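PDB 1TY0: putative exotoxin (superantigen) from Streptococcus pyogenes, which probably acts as a superantigen toxin that engages T-cell receptors and can dimerise through a common binding surface. Local coordinates for residues I148-L160 with N167-S179. Numbering follows the deposited sequence.
Sequences IYDPNSPYIKGQL and NKHESFNLYDATS
With CG anti to the carbonyl carbon in both Tyr149 and Tyr175 (chi1 -69° in Tyr175), the two rings meet edge to face, offset, their planes at 85°. Tyr149 CE1 lies over one face of the Tyr175 ring; the peptide from Ile156 to Lys157 covers the opposite face, Lys157 N 3.8 Å above the plane. Each hydroxyl donates to a backbone carbonyl across the contact: Tyr175 OH to Ile148 O (2.7 Å), tilted from the plane of that carbonyl, and Tyr149 OH to Leu174 O (2.6 Å), in the plane of the Leu174 carbonyl. Tyr175 is thus gripped on both faces and at its hydroxyl. This cluster lies beside the hairpin of strands 157-164 and 168-173 in the beta-grasp domain, where 168-173 is an outermost strand of the five-stranded sheet. Leu160 and Phe172 exchange paired backbone hydrogen bonds, Leu160 N to Phe172 O 2.9 Å and Phe172 N to Leu160 O 2.8 Å. Beyond them Leu174 N reaches Gly158 O (2.9 Å), nearly straight at 176°. Asn173 OD1 accepts from Tyr175 N in an Asx turn, and a water bridges it to Gly158 N. On the buried side, Leu174 CD2 packs against Leu160 CB at 4.2 Å, while Leu160 also touches Ile138 of helix 131-146.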
ATOM      1  N   ILE A 148      16.375   9.687   1.808  1.00 14.61           N
ATOM      2  CA  ILE A 148      16.998   9.688   0.495  1.00 14.94           C
ATOM      3  C   ILE A 148      16.135  10.183  -0.661  1.00 14.41           C
ATOM      4  O   ILE A 148      16.673  10.553  -1.704  1.00 15.35           O
ATOM      5  CB  ILE A 148      17.584   8.292   0.148  1.00 15.81           C
ATOM      6  CG1 ILE A 148      16.470   7.305  -0.214  1.00 16.97           C
ATOM      7  CG2 ILE A 148      18.427   7.788   1.315  1.00 15.25           C
ATOM      8  CD1 ILE A 148      15.361   7.238   0.758  1.00 21.40           C
ATOM      9  N   TYR A 149      14.816  10.205  -0.494  1.00 15.18           N
ATOM     10  CA  TYR A 149      13.955  10.692  -1.570  1.00 16.61           C
ATOM     11  C   TYR A 149      13.295  12.022  -1.216  1.00 18.45           C
ATOM     12  O   TYR A 149      12.332  12.441  -1.861  1.00 17.39           O
ATOM     13  CB  TYR A 149      12.883   9.655  -1.939  1.00 17.49           C
ATOM     14  CG  TYR A 149      13.434   8.369  -2.528  1.00 15.20           C
ATOM     15  CD1 TYR A 149      14.543   8.379  -3.379  1.00 15.18           C
ATOM     16  CD2 TYR A 149      12.838   7.140  -2.241  1.00 14.97           C
ATOM     17  CE1 TYR A 149      15.043   7.193  -3.924  1.00 13.59           C
ATOM     18  CE2 TYR A 149      13.329   5.956  -2.783  1.00 14.01           C
ATOM     19  CZ  TYR A 149      14.430   5.985  -3.619  1.00 12.78           C
ATOM     20  OH  TYR A 149      14.928   4.808  -4.131  1.00 14.41           O
ATOM     21  N   ASP A 150      13.814  12.684  -0.185  1.00 17.73           N
ATOM     22  CA  ASP A 150      13.283  13.985   0.220  1.00 19.58           C
ATOM     23  C   ASP A 150      14.037  15.023  -0.602  1.00 18.09           C
ATOM     24  O   ASP A 150      15.255  14.963  -0.716  1.00 17.94           O
ATOM     25  CB  ASP A 150      13.525  14.239   1.710  1.00 20.72           C
ATOM     26  CG  ASP A 150      12.850  15.508   2.202  1.00 23.48           C
ATOM     27  OD1 ASP A 150      11.675  15.444   2.624  1.00 25.24           O
ATOM     28  OD2 ASP A 150      13.490  16.578   2.155  1.00 24.08           O
ATOM     29  N   PRO A 151      13.319  15.994  -1.183  1.00 19.72           N
ATOM     30  CA  PRO A 151      13.980  17.025  -1.991  1.00 19.84           C
ATOM     31  C   PRO A 151      15.055  17.807  -1.247  1.00 19.27           C
ATOM     32  O   PRO A 151      15.952  18.384  -1.866  1.00 21.30           O
ATOM     33  CB  PRO A 151      12.817  17.915  -2.425  1.00 20.49           C
ATOM     34  CG  PRO A 151      11.871  17.806  -1.265  1.00 22.08           C
ATOM     35  CD  PRO A 151      11.894  16.312  -0.997  1.00 19.43           C
ATOM     36  N   ASN A 152      14.978  17.822   0.080  1.00 19.74           N
ATOM     37  CA  ASN A 152      15.951  18.571   0.862  1.00 19.95           C
ATOM     38  C   ASN A 152      17.152  17.769   1.366  1.00 19.46           C
ATOM     39  O   ASN A 152      17.992  18.296   2.102  1.00 20.69           O
ATOM     40  CB  ASN A 152      15.242  19.281   2.017  1.00 22.64           C
ATOM     41  CG  ASN A 152      14.239  20.316   1.528  1.00 26.14           C
ATOM     42  OD1 ASN A 152      14.592  21.242   0.794  1.00 28.39           O
ATOM     43  ND2 ASN A 152      12.983  20.160   1.926  1.00 28.28           N
ATOM     44  N   SER A 153      17.238  16.499   0.978  1.00 17.29           N
ATOM     45  CA  SER A 153      18.383  15.681   1.367  1.00 17.42           C
ATOM     46  C   SER A 153      19.413  15.909   0.258  1.00 18.08           C
ATOM     47  O   SER A 153      19.047  16.139  -0.892  1.00 17.83           O
ATOM     48  CB  SER A 153      18.005  14.196   1.437  1.00 17.38           C
ATOM     49  OG  SER A 153      17.636  13.703   0.164  1.00 20.20           O
ATOM     50  N   PRO A 154      20.714  15.845   0.585  1.00 18.97           N
ATOM     51  CA  PRO A 154      21.773  16.060  -0.408  1.00 19.18           C
ATOM     52  C   PRO A 154      22.027  14.907  -1.377  1.00 20.73           C
ATOM     53  O   PRO A 154      22.742  15.068  -2.365  1.00 20.84           O
ATOM     54  CB  PRO A 154      22.990  16.347   0.460  1.00 20.07           C
ATOM     55  CG  PRO A 154      22.770  15.418   1.618  1.00 19.40           C
ATOM     56  CD  PRO A 154      21.289  15.616   1.922  1.00 18.64           C
ATOM     57  N   TYR A 155      21.441  13.751  -1.096  1.00 21.71           N
ATOM     58  CA  TYR A 155      21.640  12.574  -1.932  1.00 22.65           C
ATOM     59  C   TYR A 155      20.912  12.692  -3.266  1.00 24.19           C
ATOM     60  O   TYR A 155      19.698  12.887  -3.308  1.00 25.59           O
ATOM     61  CB  TYR A 155      21.187  11.335  -1.158  1.00 21.82           C
ATOM     62  CG  TYR A 155      21.689  11.362   0.268  1.00 21.14           C
ATOM     63  CD1 TYR A 155      23.051  11.496   0.540  1.00 21.38           C
ATOM     64  CD2 TYR A 155      20.804  11.324   1.343  1.00 19.71           C
ATOM     65  CE1 TYR A 155      23.519  11.598   1.845  1.00 22.87           C
ATOM     66  CE2 TYR A 155      21.263  11.426   2.658  1.00 22.23           C
ATOM     67  CZ  TYR A 155      22.623  11.565   2.899  1.00 22.24           C
ATOM     68  OH  TYR A 155      23.094  11.682   4.184  1.00 23.09           O
ATOM     69  N   ILE A 156      21.669  12.585  -4.353  1.00 23.62           N
ATOM     70  CA  ILE A 156      21.108  12.694  -5.692  1.00 23.91           C
ATOM     71  C   ILE A 156      21.501  11.524  -6.587  1.00 23.51           C
ATOM     72  O   ILE A 156      21.071  11.441  -7.737  1.00 21.07           O
ATOM     73  CB  ILE A 156      21.540  14.014  -6.358  1.00 25.33           C
ATOM     74  CG1 ILE A 156      23.067  14.117  -6.388  1.00 26.57           C
ATOM     75  CG2 ILE A 156      20.939  15.186  -5.599  1.00 26.91           C
ATOM     76  CD1 ILE A 156      23.583  15.369  -7.078  1.00 28.60           C
ATOM     77  N   LYS A 157      22.329  10.633  -6.050  1.00 21.69           N
ATOM     78  CA  LYS A 157      22.778   9.440  -6.762  1.00 20.81           C
ATOM     79  C   LYS A 157      22.995   8.356  -5.707  1.00 20.34           C
ATOM     80  O   LYS A 157      23.374   8.654  -4.573  1.00 19.88           O
ATOM     81  CB  LYS A 157      24.098   9.699  -7.496  1.00 22.66           C
ATOM     82  CG  LYS A 157      24.047  10.810  -8.523  1.00 26.91           C
ATOM     83  CD  LYS A 157      25.420  11.037  -9.140  1.00 29.38           C
ATOM     84  CE  LYS A 157      25.399  12.213 -10.103  1.00 32.49           C
ATOM     85  NZ  LYS A 157      26.751  12.504 -10.656  1.00 33.96           N
ATOM     86  N   GLY A 158      22.758   7.101  -6.071  1.00 18.98           N
ATOM     87  CA  GLY A 158      22.944   6.032  -5.107  1.00 18.25           C
ATOM     88  C   GLY A 158      22.792   4.651  -5.703  1.00 20.15           C
ATOM     89  O   GLY A 158      22.090   4.470  -6.698  1.00 19.01           O
ATOM     90  N   GLN A 159      23.458   3.675  -5.095  1.00 18.54           N
ATOM     91  CA  GLN A 159      23.386   2.302  -5.565  1.00 19.82           C
ATOM     92  C   GLN A 159      23.285   1.337  -4.403  1.00 19.47           C
ATOM     93  O   GLN A 159      23.829   1.579  -3.327  1.00 20.09           O
ATOM     94  CB  GLN A 159      24.625   1.921  -6.385  1.00 21.61           C
ATOM     95  CG  GLN A 159      24.878   2.752  -7.624  1.00 24.57           C
ATOM     96  CD  GLN A 159      25.626   4.034  -7.322  1.00 28.16           C
ATOM     97  OE1 GLN A 159      26.601   4.036  -6.569  1.00 28.76           O
ATOM     98  NE2 GLN A 159      25.183   5.131  -7.920  1.00 30.00           N
ATOM     99  N   LEU A 160      22.579   0.241  -4.634  1.00 20.35           N
ATOM    100  CA  LEU A 160      22.438  -0.803  -3.636  1.00 20.61           C
ATOM    101  C   LEU A 160      23.183  -1.988  -4.220  1.00 21.73           C
ATOM    102  O   LEU A 160      22.883  -2.425  -5.331  1.00 18.93           O
ATOM    103  CB  LEU A 160      20.963  -1.163  -3.430  1.00 22.07           C
ATOM    104  CG  LEU A 160      20.684  -2.509  -2.755  1.00 23.87           C
ATOM    105  CD1 LEU A 160      21.354  -2.565  -1.393  1.00 23.69           C
ATOM    106  CD2 LEU A 160      19.181  -2.706  -2.626  1.00 24.89           C
ATOM    107  N   ASN A 167      31.599 -13.876  -5.829  1.00 33.38           N
ATOM    108  CA  ASN A 167      31.890 -12.609  -6.497  1.00 33.89           C
ATOM    109  C   ASN A 167      30.710 -12.000  -7.243  1.00 34.23           C
ATOM    110  O   ASN A 167      30.894 -11.126  -8.092  1.00 33.41           O
ATOM    111  CB  ASN A 167      33.061 -12.767  -7.471  1.00 34.31           C
ATOM    112  CG  ASN A 167      34.372 -13.017  -6.767  1.00 32.51           C
ATOM    113  OD1 ASN A 167      34.731 -12.309  -5.826  1.00 32.67           O
ATOM    114  ND2 ASN A 167      35.107 -14.023  -7.228  1.00 33.16           N
ATOM    115  N   LYS A 168      29.504 -12.462  -6.939  1.00 34.31           N
ATOM    116  CA  LYS A 168      28.324 -11.916  -7.590  1.00 33.59           C
ATOM    117  C   LYS A 168      27.838 -10.724  -6.784  1.00 32.95           C
ATOM    118  O   LYS A 168      27.191 -10.879  -5.746  1.00 32.20           O
ATOM    119  CB  LYS A 168      27.216 -12.965  -7.688  1.00 34.58           C
ATOM    120  CG  LYS A 168      27.522 -14.098  -8.647  1.00 36.11           C
ATOM    121  CD  LYS A 168      26.319 -15.012  -8.806  1.00 38.05           C
ATOM    122  CE  LYS A 168      26.630 -16.179  -9.724  1.00 39.95           C
ATOM    123  NZ  LYS A 168      25.457 -17.085  -9.868  1.00 40.35           N
ATOM    124  N   HIS A 169      28.171  -9.532  -7.263  1.00 31.24           N
ATOM    125  CA  HIS A 169      27.776  -8.306  -6.593  1.00 31.46           C
ATOM    126  C   HIS A 169      26.653  -7.622  -7.359  1.00 30.55           C
ATOM    127  O   HIS A 169      26.909  -6.838  -8.268  1.00 30.48           O
ATOM    128  CB  HIS A 169      28.974  -7.361  -6.480  1.00 33.31           C
ATOM    129  CG  HIS A 169      30.074  -7.880  -5.606  1.00 35.45           C
ATOM    130  ND1 HIS A 169      29.935  -8.032  -4.243  1.00 37.31           N
ATOM    131  CD2 HIS A 169      31.331  -8.286  -5.902  1.00 37.32           C
ATOM    132  CE1 HIS A 169      31.060  -8.507  -3.737  1.00 38.06           C
ATOM    133  NE2 HIS A 169      31.923  -8.671  -4.724  1.00 37.64           N
ATOM    134  N   GLU A 170      25.411  -7.935  -7.004  1.00 30.47           N
ATOM    135  CA  GLU A 170      24.268  -7.315  -7.664  1.00 30.05           C
ATOM    136  C   GLU A 170      24.321  -5.827  -7.351  1.00 29.52           C
ATOM    137  O   GLU A 170      24.635  -5.440  -6.227  1.00 31.08           O
ATOM    138  CB  GLU A 170      22.953  -7.900  -7.138  1.00 30.16           C
ATOM    139  CG  GLU A 170      22.591  -9.273  -7.688  1.00 32.05           C
ATOM    140  CD  GLU A 170      22.258  -9.240  -9.168  1.00 31.83           C
ATOM    141  OE1 GLU A 170      22.039  -8.134  -9.705  1.00 32.70           O
ATOM    142  OE2 GLU A 170      22.205 -10.323  -9.792  1.00 33.81           O
ATOM    143  N   SER A 171      24.025  -4.996  -8.345  1.00 28.93           N
ATOM    144  CA  SER A 171      24.044  -3.549  -8.161  1.00 27.20           C
ATOM    145  C   SER A 171      22.798  -2.940  -8.788  1.00 26.66           C
ATOM    146  O   SER A 171      22.460  -3.247  -9.933  1.00 26.44           O
ATOM    147  CB  SER A 171      25.293  -2.943  -8.802  1.00 26.79           C
ATOM    148  OG  SER A 171      25.328  -1.538  -8.611  1.00 27.72           O
ATOM    149  N   PHE A 172      22.131  -2.068  -8.035  1.00 24.01           N
ATOM    150  CA  PHE A 172      20.902  -1.427  -8.492  1.00 22.25           C
ATOM    151  C   PHE A 172      20.880   0.069  -8.226  1.00 19.93           C
ATOM    152  O   PHE A 172      21.257   0.523  -7.150  1.00 20.61           O
ATOM    153  CB  PHE A 172      19.708  -2.072  -7.792  1.00 20.54           C
ATOM    154  CG  PHE A 172      19.651  -3.551  -7.964  1.00 22.66           C
ATOM    155  CD1 PHE A 172      19.171  -4.106  -9.144  1.00 21.22           C
ATOM    156  CD2 PHE A 172      20.129  -4.395  -6.969  1.00 20.66           C
ATOM    157  CE1 PHE A 172      19.173  -5.478  -9.334  1.00 22.69           C
ATOM    158  CE2 PHE A 172      20.136  -5.769  -7.151  1.00 23.12           C
ATOM    159  CZ  PHE A 172      19.657  -6.314  -8.337  1.00 21.51           C
ATOM    160  N   ASN A 173      20.428   0.823  -9.220  1.00 18.49           N
ATOM    161  CA  ASN A 173      20.323   2.272  -9.116  1.00 17.98           C
ATOM    162  C   ASN A 173      19.161   2.607  -8.182  1.00 16.95           C
ATOM    163  O   ASN A 173      18.045   2.126  -8.376  1.00 17.32           O
ATOM    164  CB  ASN A 173      20.079   2.853 -10.512  1.00 17.63           C
ATOM    165  CG  ASN A 173      19.897   4.356 -10.507  1.00 17.49           C
ATOM    166  OD1 ASN A 173      20.220   5.038  -9.538  1.00 16.95           O
ATOM    167  ND2 ASN A 173      19.391   4.885 -11.614  1.00 20.80           N
ATOM    168  N   LEU A 174      19.424   3.419  -7.163  1.00 16.87           N
ATOM    169  CA  LEU A 174      18.389   3.797  -6.202  1.00 16.26           C
ATOM    170  C   LEU A 174      17.559   4.992  -6.654  1.00 15.31           C
ATOM    171  O   LEU A 174      16.528   5.307  -6.062  1.00 13.61           O
ATOM    172  CB  LEU A 174      19.026   4.092  -4.839  1.00 16.08           C
ATOM    173  CG  LEU A 174      19.481   2.856  -4.058  1.00 17.63           C
ATOM    174  CD1 LEU A 174      20.275   3.285  -2.833  1.00 15.99           C
ATOM    175  CD2 LEU A 174      18.265   2.028  -3.652  1.00 16.07           C
ATOM    176  N   TYR A 175      18.010   5.656  -7.712  1.00 14.48           N
ATOM    177  CA  TYR A 175      17.299   6.815  -8.234  1.00 13.75           C
ATOM    178  C   TYR A 175      16.872   6.507  -9.665  1.00 15.00           C
ATOM    179  O   TYR A 175      17.054   7.315 -10.575  1.00 15.74           O
ATOM    180  CB  TYR A 175      18.218   8.039  -8.168  1.00 13.61           C
ATOM    181  CG  TYR A 175      18.481   8.478  -6.741  1.00 13.90           C
ATOM    182  CD1 TYR A 175      19.506   7.900  -5.987  1.00 17.08           C
ATOM    183  CD2 TYR A 175      17.653   9.405  -6.120  1.00 15.55           C
ATOM    184  CE1 TYR A 175      19.689   8.238  -4.640  1.00 14.87           C
ATOM    185  CE2 TYR A 175      17.828   9.754  -4.780  1.00 14.04           C
ATOM    186  CZ  TYR A 175      18.842   9.168  -4.046  1.00 14.36           C
ATOM    187  OH  TYR A 175      18.993   9.507  -2.716  1.00 14.69           O
ATOM    188  N   ASP A 176      16.282   5.327  -9.833  1.00 14.18           N
ATOM    189  CA  ASP A 176      15.838   4.845 -11.135  1.00 14.18           C
ATOM    190  C   ASP A 176      14.438   5.270 -11.573  1.00 15.02           C
ATOM    191  O   ASP A 176      13.515   4.452 -11.627  1.00 14.86           O
ATOM    192  CB  ASP A 176      15.963   3.316 -11.177  1.00 15.33           C
ATOM    193  CG  ASP A 176      15.171   2.621 -10.076  1.00 16.21           C
ATOM    194  OD1 ASP A 176      15.058   3.178  -8.964  1.00 15.35           O
ATOM    195  OD2 ASP A 176      14.675   1.500 -10.327  1.00 16.01           O
ATOM    196  N   ALA A 177      14.286   6.551 -11.899  1.00 14.08           N
ATOM    197  CA  ALA A 177      13.005   7.065 -12.366  1.00 13.95           C
ATOM    198  C   ALA A 177      13.162   8.428 -13.023  1.00 14.52           C
ATOM    199  O   ALA A 177      14.206   9.069 -12.901  1.00 14.14           O
ATOM    200  CB  ALA A 177      12.019   7.174 -11.205  1.00 15.28           C
ATOM    201  N   THR A 178      12.121   8.846 -13.738  1.00 13.70           N
ATOM    202  CA  THR A 178      12.084  10.162 -14.363  1.00 14.56           C
ATOM    203  C   THR A 178      10.925  10.841 -13.641  1.00 15.78           C
ATOM    204  O   THR A 178      10.214  10.200 -12.868  1.00 16.08           O
ATOM    205  CB  THR A 178      11.755  10.105 -15.875  1.00 14.05           C
ATOM    206  OG1 THR A 178      10.383   9.733 -16.055  1.00 14.31           O
ATOM    207  CG2 THR A 178      12.645   9.096 -16.579  1.00 13.87           C
ATOM    208  N   SER A 179      10.727  12.128 -13.888  1.00 16.59           N
ATOM    209  CA  SER A 179       9.650  12.854 -13.234  1.00 18.49           C
ATOM    210  C   SER A 179       8.269  12.382 -13.684  1.00 19.11           C
ATOM    211  O   SER A 179       7.259  12.779 -13.104  1.00 21.66           O
ATOM    212  CB  SER A 179       9.793  14.353 -13.507  1.00 18.21           C
ATOM    213  OG  SER A 179       9.678  14.625 -14.895  1.00 18.74           O
TER
HETATM  214  O   HOH W   1      21.941   7.038  -8.953  1.00 18.23           O